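Local coordinates for nitroreductase family protein (Sphingopyxis sp., PDB 7DP1), which reduces dinitroaniline herbicides as an FMN- and NADPH-dependent nitroreductase, probably by passing electrons from NADPH through the flavin to a nitro group, at residues D94-D97 against S98-F101; M76-E79 against G80-P83; R144-G147 against P148-A152; R62-A65 against V66-A69; W157-S160 against V161-L164. The protein carries 1 engineered substitution. One frame throughout, in Å; residues are numbered along the deposited sequence.

In the fold
From the N terminus the five contacts follow one another in series; none nests in or crosses another, and each is local. Interaction 4 lies within helix 60-74, which packs on strand 136-143 and helix 182-189. Interaction 2 is the turn that follows that helix, and interaction 1 opens helix 96-109 after the rest of the loop. Interaction 3 leads the chain out of strand 136-143 into helix 148-167, and interaction 5 sits farther along that same helix, its centre about 18 Å from that of interaction 3. Interactions 1, 3, 4 and 5 all have neighbours on the second subunit, whereas interaction 2 stays within its own chain.

Interaction 1: residues D94-D97 against S98-F101; sequences DPWD and SRRF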
loop_
_atom_site.group_PDB
_atom_site.type_symbol
_atom_site.label_atom_id
_atom_site.label_comp_id
_atom_site.label_asym_id
_atom_site.label_seq_id
_atom_site.Cartn_x
_atom_site.Cartn_y
_atom_site.Cartn_z
ATOM N N ASP A 94 13.784 17.237 -5.991
ATOM C CA ASP A 94 13.196 16.890 -7.283
ATOM C C ASP A 94 13.673 15.477 -7.616
ATOM O O ASP A 94 14.722 15.055 -7.124
ATOM C CB ASP A 94 13.633 17.859 -8.389
ATOM C CG ASP A 94 12.757 19.083 -8.478
ATOM O OD1 ASP A 94 11.524 18.960 -8.313
ATOM O OD2 ASP A 94 13.303 20.172 -8.727
ATOM N N PRO A 95 12.932 14.736 -8.460
ATOM C CA PRO A 95 11.675 15.009 -9.169
ATOM C C PRO A 95 10.476 15.135 -8.244
ATOM O O PRO A 95 9.472 15.749 -8.600
ATOM C CB PRO A 95 11.515 13.785 -10.072
ATOM C CG PRO A 95 12.147 12.691 -9.294
ATOM C CD PRO A 95 13.356 13.338 -8.657
ATOM N N TRP A 96 10.602 14.564 -7.056
ATOM C CA TRP A 96 9.467 14.390 -6.169
ATOM C C TRP A 96 8.840 15.704 -5.745
ATOM O O TRP A 96 7.618 15.826 -5.698
ATOM C CB TRP A 96 9.901 13.603 -4.931
ATOM C CG TRP A 96 10.373 12.252 -5.289
ATOM C CD1 TRP A 96 9.618 11.193 -5.690
ATOM C CD2 TRP A 96 11.736 11.812 -5.320
ATOM N NE1 TRP A 96 10.426 10.117 -5.963
ATOM C CE2 TRP A 96 11.730 10.470 -5.737
ATOM C CE3 TRP A 96 12.958 12.422 -5.022
ATOM C CZ2 TRP A 96 12.902 9.723 -5.865
ATOM C CZ3 TRP A 96 14.119 11.682 -5.154
ATOM C CH2 TRP A 96 14.083 10.345 -5.571
ATOM N N ASP A 97 9.655 16.704 -5.452
ATOM C CA ASP A 97 9.073 17.898 -4.879
ATOM C C ASP A 97 8.224 18.644 -5.916
ATOM O O ASP A 97 7.196 19.215 -5.565
ATOM C CB ASP A 97 10.171 18.800 -4.317
ATOM C CG ASP A 97 9.629 19.838 -3.363
ATOM O OD1 ASP A 97 9.161 19.437 -2.273
ATOM O OD2 ASP A 97 9.679 21.044 -3.695
ATOM N N SER A 98 8.589 18.574 -7.194
ATOM C CA SER A 98 7.771 19.222 -8.220
ATOM C C SER A 98 6.423 18.517 -8.398
ATOM O O SER A 98 5.418 19.152 -8.705
ATOM C CB SER A 98 8.524 19.297 -9.558
ATOM O OG SER A 98 8.843 18.013 -10.072
ATOM N N ARG A 99 6.386 17.217 -8.119
ATOM C CA ARG A 99 5.163 16.440 -8.292
ATOM C C ARG A 99 4.016 16.927 -7.404
ATOM O O ARG A 99 2.893 17.102 -7.882
ATOM C CB ARG A 99 5.447 14.958 -8.019
ATOM C CG ARG A 99 6.453 14.350 -8.996
ATOM C CD ARG A 99 6.800 12.894 -8.656
ATOM N NE ARG A 99 7.856 12.378 -9.535
ATOM C CZ ARG A 99 8.241 11.104 -9.610
ATOM N NH1 ARG A 99 7.675 10.174 -8.844
ATOM N NH2 ARG A 99 9.221 10.766 -10.442
ATOM N N ARG A 100 4.293 17.177 -6.126
ATOM C CA ARG A 100 3.228 17.598 -5.216
ATOM C C ARG A 100 2.702 19.003 -5.466
ATOM O O ARG A 100 1.524 19.279 -5.243
ATOM C CB ARG A 100 3.672 17.469 -3.752
ATOM C CG ARG A 100 5.016 18.048 -3.372
ATOM C CD ARG A 100 5.150 17.944 -1.850
ATOM N NE ARG A 100 6.346 18.601 -1.341
ATOM C CZ ARG A 100 6.544 18.917 -0.065
ATOM N NH1 ARG A 100 5.618 18.642 0.842
ATOM N NH2 ARG A 100 7.670 19.516 0.303
ATOM N N PHE A 101 3.566 19.904 -5.910
ATOM C CA PHE A 101 3.107 21.257 -6.166
ATOM C C PHE A 101 2.333 21.320 -7.475
ATOM O O PHE A 101 1.409 22.118 -7.616
ATOM C CB PHE A 101 4.286 22.216 -6.143
ATOM C CG PHE A 101 4.911 22.330 -4.790
ATOM C CD1 PHE A 101 4.215 22.907 -3.746
ATOM C CD2 PHE A 101 6.173 21.819 -4.547
ATOM C CE1 PHE A 101 4.774 22.993 -2.493
ATOM C CE2 PHE A 101 6.739 21.903 -3.293
ATOM C CZ PHE A 101 6.044 22.497 -2.269
#
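D97 and R100 are brought together by their first torsions: D97 sets CG anti to the backbone N (chi1 -163°), while R100 holds CG between its N and carbonyl carbon (chi1 49°) and then runs extended to NE, back to D97. The guanidinium grips the carboxylate side-on in a salt bridge, both nitrogens on one oxygen. R100 NH2 meets D97 OD1 at 3.0 Å, nearly along its C-O axis, and R100 NE reaches the same OD1 at 3.1 Å from above the carboxylate plane. A leucine in place of R100 would probably leave D97 OD1 without either donor and the carboxylate freer to turn. The other oxygen, D97 OD2, lies 3.1 Å from CE2 of F101, whose ring edge faces the carboxylate carbon. S98 suits its place because its short side chain can fold back: S98 OG gives a 2.8 Å hydrogen bond to P95 O, while S98 N makes a weak one to D94 OD1. R99 runs alongside P95 and W96; W96 CD1 lies over one guanidinium face, and R99 NH2 is 3.7 Å from P95 CG. Farther out, R99 NH1 bonds to L50 O of the second subunit. The turn lies at the N-terminal end of helix 96-109, at the dimer interface, with W96 on M146 and R100 on G48 of the second subunit, and R99 against V220 of its own chain.

Interaction 2: residues M76-E79 against G80-P83; sequences MGRE and GFQP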
loop_
_atom_site.group_PDB
_atom_site.type_symbol
_atom_site.label_atom_id
_atom_site.label_comp_id
_atom_site.label_asym_id
_atom_site.label_seq_id
_atom_site.Cartn_x
_atom_site.Cartn_y
_atom_site.Cartn_z
ATOM N N MET A 76 -3.905 26.960 17.729
ATOM C CA MET A 76 -2.669 27.154 18.486
ATOM C C MET A 76 -1.520 27.475 17.545
ATOM O O MET A 76 -0.394 27.720 17.978
ATOM C CB MET A 76 -2.322 25.922 19.324
ATOM C CG MET A 76 -3.302 25.621 20.451
ATOM S SD MET A 76 -2.790 24.240 21.499
ATOM C CE MET A 76 -4.241 24.023 22.533
ATOM N N GLY A 77 -1.818 27.477 16.252
ATOM C CA GLY A 77 -0.816 27.731 15.236
ATOM C C GLY A 77 0.146 26.566 15.178
ATOM O O GLY A 77 -0.245 25.412 15.393
ATOM N N ARG A 78 1.413 26.849 14.916
ATOM C CA ARG A 78 2.351 25.753 14.724
ATOM C C ARG A 78 2.814 25.197 16.078
ATOM O O ARG A 78 3.310 24.083 16.154
ATOM C CB ARG A 78 3.538 26.210 13.862
ATOM C CG ARG A 78 3.102 26.856 12.529
ATOM C CD ARG A 78 4.270 27.202 11.607
ATOM N NE ARG A 78 4.153 28.545 11.033
ATOM C CZ ARG A 78 4.842 29.605 11.450
ATOM N NH1 ARG A 78 5.715 29.482 12.441
ATOM N NH2 ARG A 78 4.668 30.789 10.875
ATOM N N GLU A 79 2.549 25.924 17.162
ATOM C CA GLU A 79 2.886 25.425 18.495
ATOM C C GLU A 79 1.958 24.253 18.883
ATOM O O GLU A 79 2.240 23.513 19.827
ATOM C CB GLU A 79 2.781 26.544 19.526
ATOM C CG GLU A 79 3.494 26.272 20.842
ATOM C CD GLU A 79 4.933 26.752 20.830
ATOM O OE1 GLU A 79 5.305 27.467 19.879
ATOM O OE2 GLU A 79 5.684 26.435 21.776
ATOM N N GLY A 80 0.841 24.112 18.169
ATOM C CA GLY A 80 -0.130 23.060 18.424
ATOM C C GLY A 80 0.166 21.734 17.726
ATOM O O GLY A 80 -0.464 20.717 18.010
ATOM N N PHE A 81 1.107 21.749 16.790
ATOM C CA PHE A 81 1.405 20.561 16.001
ATOM C C PHE A 81 1.881 19.410 16.879
ATOM O O PHE A 81 2.651 19.615 17.823
ATOM C CB PHE A 81 2.456 20.859 14.933
ATOM C CG PHE A 81 1.928 21.628 13.763
ATOM C CD1 PHE A 81 0.662 21.372 13.266
ATOM C CD2 PHE A 81 2.714 22.574 13.127
ATOM C CE1 PHE A 81 0.179 22.073 12.181
ATOM C CE2 PHE A 81 2.235 23.271 12.036
ATOM C CZ PHE A 81 0.966 23.022 11.566
ATOM N N GLN A 82 1.394 18.210 16.568
ATOM C CA GLN A 82 1.813 16.983 17.251
ATOM C C GLN A 82 2.088 15.909 16.205
ATOM O O GLN A 82 1.321 14.952 16.056
ATOM C CB GLN A 82 0.743 16.491 18.237
ATOM C CG GLN A 82 0.226 17.558 19.207
ATOM C CD GLN A 82 -1.030 17.105 19.935
ATOM O OE1 GLN A 82 -1.945 16.538 19.322
ATOM N NE2 GLN A 82 -1.090 17.363 21.247
ATOM N N PRO A 83 3.170 16.083 15.439
ATOM C CA PRO A 83 3.428 15.172 14.315
ATOM C C PRO A 83 3.655 13.746 14.802
ATOM O O PRO A 83 4.427 13.585 15.734
ATOM C CB PRO A 83 4.694 15.757 13.677
ATOM C CG PRO A 83 4.761 17.151 14.174
ATOM C CD PRO A 83 4.203 17.124 15.556
#
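G77 and R78 each offer a backbone carbonyl to the N-H three residues on, winding the chain into a short 3-10 turn. G80 N lies 3.3 Å from G77 O, and F81 N the same 3.3 Å from R78 O, with an N-H...O angle of 163° in the second bond. Both donors stand well above the carbonyl planes. The turn follows a change of backbone direction at G77, where phi is 69°, an angle that glycine adopts easily, and here the chain departs from the helix. G80 is buried and glycine suits it for a different reason: its CA lies 3.7 Å from M76 CB, and a CB on G80 would run into that methylene. G80 O also receives a hydrogen bond from R73 NE, tying the turn back to helix 60-74.

Among the side chains, F81 and R78 do the meeting. With CG anti to its carbonyl carbon (chi1 -76°), the phenyl ring of F81 swings back over the turn, where CE2 comes 3.7 Å from R78 CB and CD2 lies 3.4 Å from R78 O. The backbone of R78 and the first carbons of its side chain touch the ring; the bent remainder continues past it. Beyond the turn, Q82 joins the chain to T184 by its side chain and to M180 by its backbone. The whole is a helix exit: a glycine with positive phi ends the helical geometry, and a 3-10 turn carries the chain into the following loop.

Interaction 3: residues R144-G147 against P148-A152; sequences RIMG and PPQWA
G147 and Q150 make a local N-terminal cap, with G147 at the N-cap of helix 148-167, just where the loop after strand 136-143 enters it. The Q150 side chain bends at its second torsion (chi2 77°), which brings OE1 back to the N-H of G147 at 2.7 Å, in the plane of the amide carbonyl; this is the N3-to-N-cap half of a capping box, for glycine has no side chain to return the bond. G147 O in turn accepts from W151 N at 3.0 Å and, weakly, from Q150 N. Prolines suit the two positions between, since first-turn residues have no helical acceptor for an N-H. M146 crosses Q150 at about a right angle, its SD 3.6 Å from Q150 CG. A water joins loop and helix, donating to M146 O at 2.9 Å and accepting from W151 NE1 in the indole plane at 3.1 Å. With an alanine in place of Q150, the G147 N-H would probably lose its acceptor and I87 O of the second subunit its donor. One amide thus serves two jobs, its oxygen fixing the start of the helix and its nitrogen reaching across the dimer, which probably couples the helix start to the subunit interface.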
loop_
_atom_site.group_PDB
_atom_site.type_symbol
_atom_site.label_atom_id
_atom_site.label_comp_id
_atom_site.label_asym_id
_atom_site.label_seq_id
_atom_site.Cartn_x
_atom_site.Cartn_y
_atom_site.Cartn_z
ATOM N N ARG A 144 3.103 0.376 17.364
ATOM C CA ARG A 144 4.401 1.024 17.152
ATOM C C ARG A 144 5.559 0.058 16.938
ATOM O O ARG A 144 6.670 0.494 16.640
ATOM C CB ARG A 144 4.740 1.945 18.325
ATOM C CG ARG A 144 3.825 3.134 18.410
ATOM C CD ARG A 144 4.283 4.175 19.421
ATOM N NE ARG A 144 3.467 5.367 19.245
ATOM C CZ ARG A 144 3.876 6.470 18.633
ATOM N NH1 ARG A 144 3.047 7.497 18.500
ATOM N NH2 ARG A 144 5.112 6.550 18.173
ATOM N N ILE A 145 5.331 -1.239 17.134
ATOM C CA ILE A 145 6.378 -2.210 16.827
ATOM C C ILE A 145 6.531 -2.356 15.310
ATOM O O ILE A 145 7.575 -2.771 14.819
ATOM C CB ILE A 145 6.103 -3.613 17.442
ATOM C CG1 ILE A 145 4.896 -4.273 16.763
ATOM C CG2 ILE A 145 5.926 -3.537 18.961
ATOM C CD1 ILE A 145 4.888 -5.790 16.886
ATOM N N MET A 146 5.493 -1.999 14.566
ATOM C CA MET A 146 5.504 -2.222 13.117
ATOM C C MET A 146 6.592 -1.402 12.401
ATOM O O MET A 146 6.882 -0.273 12.771
ATOM C CB MET A 146 4.130 -1.894 12.548
ATOM C CG MET A 146 3.009 -2.793 13.075
ATOM S SD MET A 146 3.382 -4.555 13.002
ATOM C CE MET A 146 1.986 -5.245 13.898
ATOM N N GLY A 147 7.215 -1.980 11.380
ATOM C CA GLY A 147 8.258 -1.277 10.665
ATOM C C GLY A 147 7.777 -0.851 9.283
ATOM O O GLY A 147 6.622 -1.076 8.926
ATOM N N PRO A 148 8.667 -0.223 8.499
ATOM C CA PRO A 148 8.378 0.214 7.129
ATOM C C PRO A 148 7.712 -0.869 6.235
ATOM O O PRO A 148 6.712 -0.559 5.591
ATOM C CB PRO A 148 9.773 0.602 6.596
ATOM C CG PRO A 148 10.509 1.069 7.813
ATOM C CD PRO A 148 10.037 0.135 8.922
ATOM N N PRO A 149 8.224 -2.120 6.216
ATOM C CA PRO A 149 7.465 -3.095 5.423
ATOM C C PRO A 149 6.023 -3.295 5.926
ATOM O O PRO A 149 5.151 -3.648 5.134
ATOM C CB PRO A 149 8.256 -4.390 5.610
ATOM C CG PRO A 149 8.908 -4.230 6.956
ATOM C CD PRO A 149 9.304 -2.771 6.985
ATOM N N GLN A 150 5.781 -3.154 7.230
ATOM C CA GLN A 150 4.408 -3.291 7.695
ATOM C C GLN A 150 3.586 -2.074 7.265
ATOM O O GLN A 150 2.388 -2.169 7.024
ATOM C CB GLN A 150 4.341 -3.492 9.201
ATOM C CG GLN A 150 4.691 -4.906 9.633
ATOM C CD GLN A 150 6.175 -5.166 9.605
ATOM O OE1 GLN A 150 6.963 -4.341 10.052
ATOM N NE2 GLN A 150 6.565 -6.328 9.099
ATOM N N TRP A 151 4.239 -0.925 7.176
ATOM C CA TRP A 151 3.567 0.231 6.646
ATOM C C TRP A 151 3.174 -0.001 5.200
ATOM O O TRP A 151 2.104 0.419 4.793
ATOM C CB TRP A 151 4.441 1.483 6.800
ATOM C CG TRP A 151 4.323 2.016 8.209
ATOM C CD1 TRP A 151 4.587 1.334 9.366
ATOM C CD2 TRP A 151 3.857 3.308 8.608
ATOM N NE1 TRP A 151 4.336 2.128 10.455
ATOM C CE2 TRP A 151 3.887 3.347 10.016
ATOM C CE3 TRP A 151 3.443 4.440 7.913
ATOM C CZ2 TRP A 151 3.502 4.476 10.741
ATOM C CZ3 TRP A 151 3.062 5.556 8.629
ATOM C CH2 TRP A 151 3.094 5.567 10.032
ATOM N N ALA A 152 3.998 -0.711 4.428
ATOM C CA ALA A 152 3.599 -0.996 3.046
ATOM C C ALA A 152 2.373 -1.920 3.034
ATOM O O ALA A 152 1.475 -1.736 2.213
ATOM C CB ALA A 152 4.766 -1.602 2.239
HETATM O O HOH W 1 4.648 1.356 13.485
#

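Interaction 4: residues R62-A65 against V66-A69; sequences RWQA and VQDA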
loop_
_atom_site.group_PDB
_atom_site.type_symbol
_atom_site.label_atom_id
_atom_site.label_comp_id
_atom_site.label_asym_id
_atom_site.label_seq_id
_atom_site.Cartn_x
_atom_site.Cartn_y
_atom_site.Cartn_z
ATOM N N ARG A 62 -19.195 11.472 17.344
ATOM C CA ARG A 62 -17.809 11.095 17.610
ATOM C C ARG A 62 -16.881 11.759 16.605
ATOM O O ARG A 62 -15.858 12.351 16.956
ATOM C CB ARG A 62 -17.651 9.581 17.541
ATOM C CG ARG A 62 -18.493 8.851 18.582
ATOM C CD ARG A 62 -17.986 9.113 19.987
ATOM N NE ARG A 62 -16.552 8.879 20.067
ATOM C CZ ARG A 62 -15.653 9.832 20.270
ATOM N NH1 ARG A 62 -16.042 11.093 20.422
ATOM N NH2 ARG A 62 -14.367 9.520 20.316
ATOM N N TRP A 63 -17.269 11.651 15.344
ATOM C CA TRP A 63 -16.557 12.263 14.244
ATOM C C TRP A 63 -16.556 13.784 14.470
ATOM O O TRP A 63 -15.605 14.474 14.110
ATOM C CB TRP A 63 -17.207 11.822 12.928
ATOM C CG TRP A 63 -16.827 12.497 11.637
ATOM C CD1 TRP A 63 -17.665 12.724 10.580
ATOM C CD2 TRP A 63 -15.543 13.007 11.239
ATOM N NE1 TRP A 63 -16.991 13.345 9.560
ATOM C CE2 TRP A 63 -15.689 13.537 9.938
ATOM C CE3 TRP A 63 -14.295 13.083 11.854
ATOM C CZ2 TRP A 63 -14.633 14.131 9.246
ATOM C CZ3 TRP A 63 -13.252 13.682 11.173
ATOM C CH2 TRP A 63 -13.429 14.202 9.883
ATOM N N GLN A 64 -17.599 14.306 15.115
ATOM C CA GLN A 64 -17.604 15.739 15.441
ATOM C C GLN A 64 -16.653 16.091 16.587
ATOM O O GLN A 64 -16.058 17.168 16.591
ATOM C CB GLN A 64 -19.018 16.207 15.823
ATOM C CG GLN A 64 -19.740 16.959 14.731
ATOM C CD GLN A 64 -19.025 18.233 14.347
ATOM O OE1 GLN A 64 -18.492 18.941 15.201
ATOM N NE2 GLN A 64 -19.001 18.531 13.053
ATOM N N ALA A 65 -16.523 15.201 17.566
ATOM C CA ALA A 65 -15.589 15.416 18.669
ATOM C C ALA A 65 -14.134 15.464 18.164
ATOM O O ALA A 65 -13.364 16.353 18.543
ATOM C CB ALA A 65 -15.760 14.345 19.730
ATOM N N VAL A 66 -13.756 14.512 17.319
ATOM C CA VAL A 66 -12.401 14.515 16.765
ATOM C C VAL A 66 -12.140 15.836 16.064
ATOM O O VAL A 66 -11.081 16.434 16.238
ATOM C CB VAL A 66 -12.163 13.345 15.773
ATOM C CG1 VAL A 66 -10.739 13.378 15.207
ATOM C CG2 VAL A 66 -12.459 12.020 16.441
ATOM N N GLN A 67 -13.129 16.319 15.319
ATOM C CA GLN A 67 -12.978 17.575 14.593
ATOM C C GLN A 67 -12.730 18.769 15.499
ATOM O O GLN A 67 -11.902 19.624 15.181
ATOM C CB GLN A 67 -14.206 17.831 13.723
ATOM C CG GLN A 67 -14.202 16.997 12.439
ATOM C CD GLN A 67 -15.499 17.111 11.665
ATOM O OE1 GLN A 67 -15.672 18.018 10.856
ATOM N NE2 GLN A 67 -16.420 16.189 11.911
ATOM N N ASP A 68 -13.416 18.805 16.640
ATOM C CA ASP A 68 -13.361 19.952 17.538
ATOM C C ASP A 68 -12.039 19.980 18.284
ATOM O O ASP A 68 -11.430 21.033 18.473
ATOM C CB ASP A 68 -14.511 19.899 18.545
ATOM C CG ASP A 68 -15.866 20.141 17.903
ATOM O OD1 ASP A 68 -15.912 20.598 16.740
ATOM O OD2 ASP A 68 -16.890 19.884 18.571
ATOM N N ALA A 69 -11.608 18.799 18.714
ATOM C CA ALA A 69 -10.353 18.661 19.422
ATOM C C ALA A 69 -9.194 19.098 18.544
ATOM O O ALA A 69 -8.315 19.830 18.984
ATOM C CB ALA A 69 -10.165 17.242 19.879
#
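W63 and Q67, one turn apart on helix 60-74, form an amide-on-aromatic stack that a hydrogen bond to the backbone holds in place. W63 turns CG anti to its backbone N (chi1 169°), which lays the indole alongside the helix where the Q67 chain, extended beyond CG, can run over one face. The amide plane stands 28° from the ring plane, and Q67 NE2 sits over the indole, 3.4 Å from CD2 of W63. Nearer its root, Q67 CG makes a CH-pi contact, 3.9 Å from the centroid of the six-membered ring of W63. The amide rotation is set by Q67 NE2 giving a 2.9 Å hydrogen bond to W63 O, approached from above the carbonyl plane. Glutamine suits this place, combining an apolar stem for the ring with an N-H for the carbonyl. That oxygen also accepts, weakly, from the Q67 backbone N, while V66 N and A69 N bond to R62 O and A65 O, at 3.0 Å each. At the ring's edge V66 CB comes within 4.5 Å of W63 CE3. The indole N-H is held by A134 O, and R62 NE bonds to Q229 of the second subunit. The arrangement is that of an amphipathic helix on a sheet: W63 packs on M137 and V66 on F139 of strand 136-143, V66 also meets L189 of helix 182-189, and Q64 and D68 are exposed.

Interaction 5: residues W157-S160 against V161-L164; sequences WLQS and VMLL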
loop_
_atom_site.group_PDB
_atom_site.type_symbol
_atom_site.label_atom_id
_atom_site.label_comp_id
_atom_site.label_asym_id
_atom_site.label_seq_id
_atom_site.Cartn_x
_atom_site.Cartn_y
_atom_site.Cartn_z
ATOM N N TRP A 157 -3.645 -2.687 2.089
ATOM C CA TRP A 157 -5.027 -2.730 2.615
ATOM C C TRP A 157 -5.822 -1.489 2.255
ATOM O O TRP A 157 -6.943 -1.570 1.753
ATOM C CB TRP A 157 -5.027 -2.895 4.122
ATOM C CG TRP A 157 -6.400 -2.916 4.726
ATOM C CD1 TRP A 157 -7.242 -3.983 4.779
ATOM C CD2 TRP A 157 -7.083 -1.832 5.400
ATOM N NE1 TRP A 157 -8.403 -3.646 5.444
ATOM C CE2 TRP A 157 -8.337 -2.333 5.830
ATOM C CE3 TRP A 157 -6.766 -0.496 5.663
ATOM C CZ2 TRP A 157 -9.287 -1.540 6.527
ATOM C CZ3 TRP A 157 -7.711 0.296 6.349
ATOM C CH2 TRP A 157 -8.957 -0.236 6.767
ATOM N N LEU A 158 -5.234 -0.330 2.517
ATOM C CA LEU A 158 -5.912 0.929 2.255
ATOM C C LEU A 158 -6.341 1.066 0.806
ATOM O O LEU A 158 -7.463 1.481 0.521
ATOM C CB LEU A 158 -5.004 2.116 2.631
ATOM C CG LEU A 158 -5.779 3.432 2.626
ATOM C CD1 LEU A 158 -6.868 3.408 3.714
ATOM C CD2 LEU A 158 -4.851 4.614 2.808
ATOM N N GLN A 159 -5.433 0.762 -0.133
ATOM C CA GLN A 159 -5.815 0.805 -1.544
ATOM C C GLN A 159 -6.922 -0.212 -1.854
ATOM O O GLN A 159 -7.774 0.022 -2.703
ATOM C CB GLN A 159 -4.598 0.548 -2.451
ATOM C CG GLN A 159 -4.917 0.422 -3.944
ATOM C CD GLN A 159 -5.294 1.752 -4.590
ATOM O OE1 GLN A 159 -5.764 2.698 -3.919
ATOM N NE2 GLN A 159 -5.097 1.836 -5.898
ATOM N N SER A 160 -6.905 -1.358 -1.188
ATOM C CA SER A 160 -8.035 -2.284 -1.359
ATOM C C SER A 160 -9.348 -1.602 -0.985
ATOM O O SER A 160 -10.345 -1.664 -1.738
ATOM C CB SER A 160 -7.828 -3.543 -0.523
ATOM O OG SER A 160 -6.656 -4.217 -0.960
ATOM N N VAL A 161 -9.358 -0.923 0.162
ATOM C CA VAL A 161 -10.591 -0.251 0.595
ATOM C C VAL A 161 -11.041 0.821 -0.399
ATOM O O VAL A 161 -12.202 0.880 -0.801
ATOM C CB VAL A 161 -10.387 0.351 1.995
ATOM C CG1 VAL A 161 -11.600 1.186 2.425
ATOM C CG2 VAL A 161 -10.099 -0.788 2.983
ATOM N N MET A 162 -10.103 1.654 -0.823
ATOM C CA MET A 162 -10.428 2.760 -1.707
ATOM C C MET A 162 -11.005 2.265 -3.043
ATOM O O MET A 162 -11.934 2.848 -3.592
ATOM C CB MET A 162 -9.175 3.603 -1.934
ATOM C CG MET A 162 -8.756 4.367 -0.673
ATOM S SD MET A 162 -7.419 5.498 -1.057
ATOM C CE MET A 162 -6.036 4.374 -1.004
ATOM N N LEU A 163 -10.440 1.183 -3.573
ATOM C CA LEU A 163 -10.981 0.610 -4.803
ATOM C C LEU A 163 -12.360 -0.001 -4.609
ATOM O O LEU A 163 -13.222 0.164 -5.464
ATOM C CB LEU A 163 -10.027 -0.441 -5.353
ATOM C CG LEU A 163 -8.719 0.171 -5.860
ATOM C CD1 LEU A 163 -7.773 -0.910 -6.320
ATOM C CD2 LEU A 163 -9.058 1.123 -6.994
ATOM N N LEU A 164 -12.574 -0.687 -3.482
ATOM C CA LEU A 164 -13.885 -1.284 -3.201
ATOM C C LEU A 164 -14.980 -0.227 -3.058
ATOM O O LEU A 164 -16.135 -0.454 -3.433
ATOM C CB LEU A 164 -13.828 -2.119 -1.922
ATOM C CG LEU A 164 -13.078 -3.437 -2.096
ATOM C CD1 LEU A 164 -12.649 -4.055 -0.740
ATOM C CD2 LEU A 164 -13.916 -4.404 -2.893
#
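V161 lays a methyl over the indole of W157. V161 CG2 stands 3.7 Å from the centroid of the W157 six-membered ring, 15° off the normal, a CH-pi contact displaced toward the rim. The branching decides this: V161 keeps CG1 anti to its backbone N (chi1 174°), which turns CG2 back toward the preceding turn. On another side of the helix, M162 bends at its last torsion so that CE comes 3.8 Å from L158 CG and 3.4 Å from Q159 OE1. A flexible methionine suits a spot shared by a branched leucine and an amide. That buried OE1 has no hydrogen-bonding partner in the model, whereas Q159 NE2 lies 3.9 Å from L163 CD1 and bonds to S160 OG of the second subunit. Because the dimer repeats the pair, S160 OG also receives Q159 NE2 of the second subunit, while bonding to M156 O in its own chain. Beneath the side chains, V161, M162, L163 and L164 each give their N-H to the carbonyl four residues earlier. Farther out, W53 stacks on W157, and the side chain of L158 comes within about 5 Å of a bound FMN (nearest atoms). The turn is thus buried between three elements: W157, V161 and L164 meet A41 of helix 31-41, Q159 and L163 meet L15 of helix 11-17, and L158, V161 and M162 rest on L201 of strand 195-204.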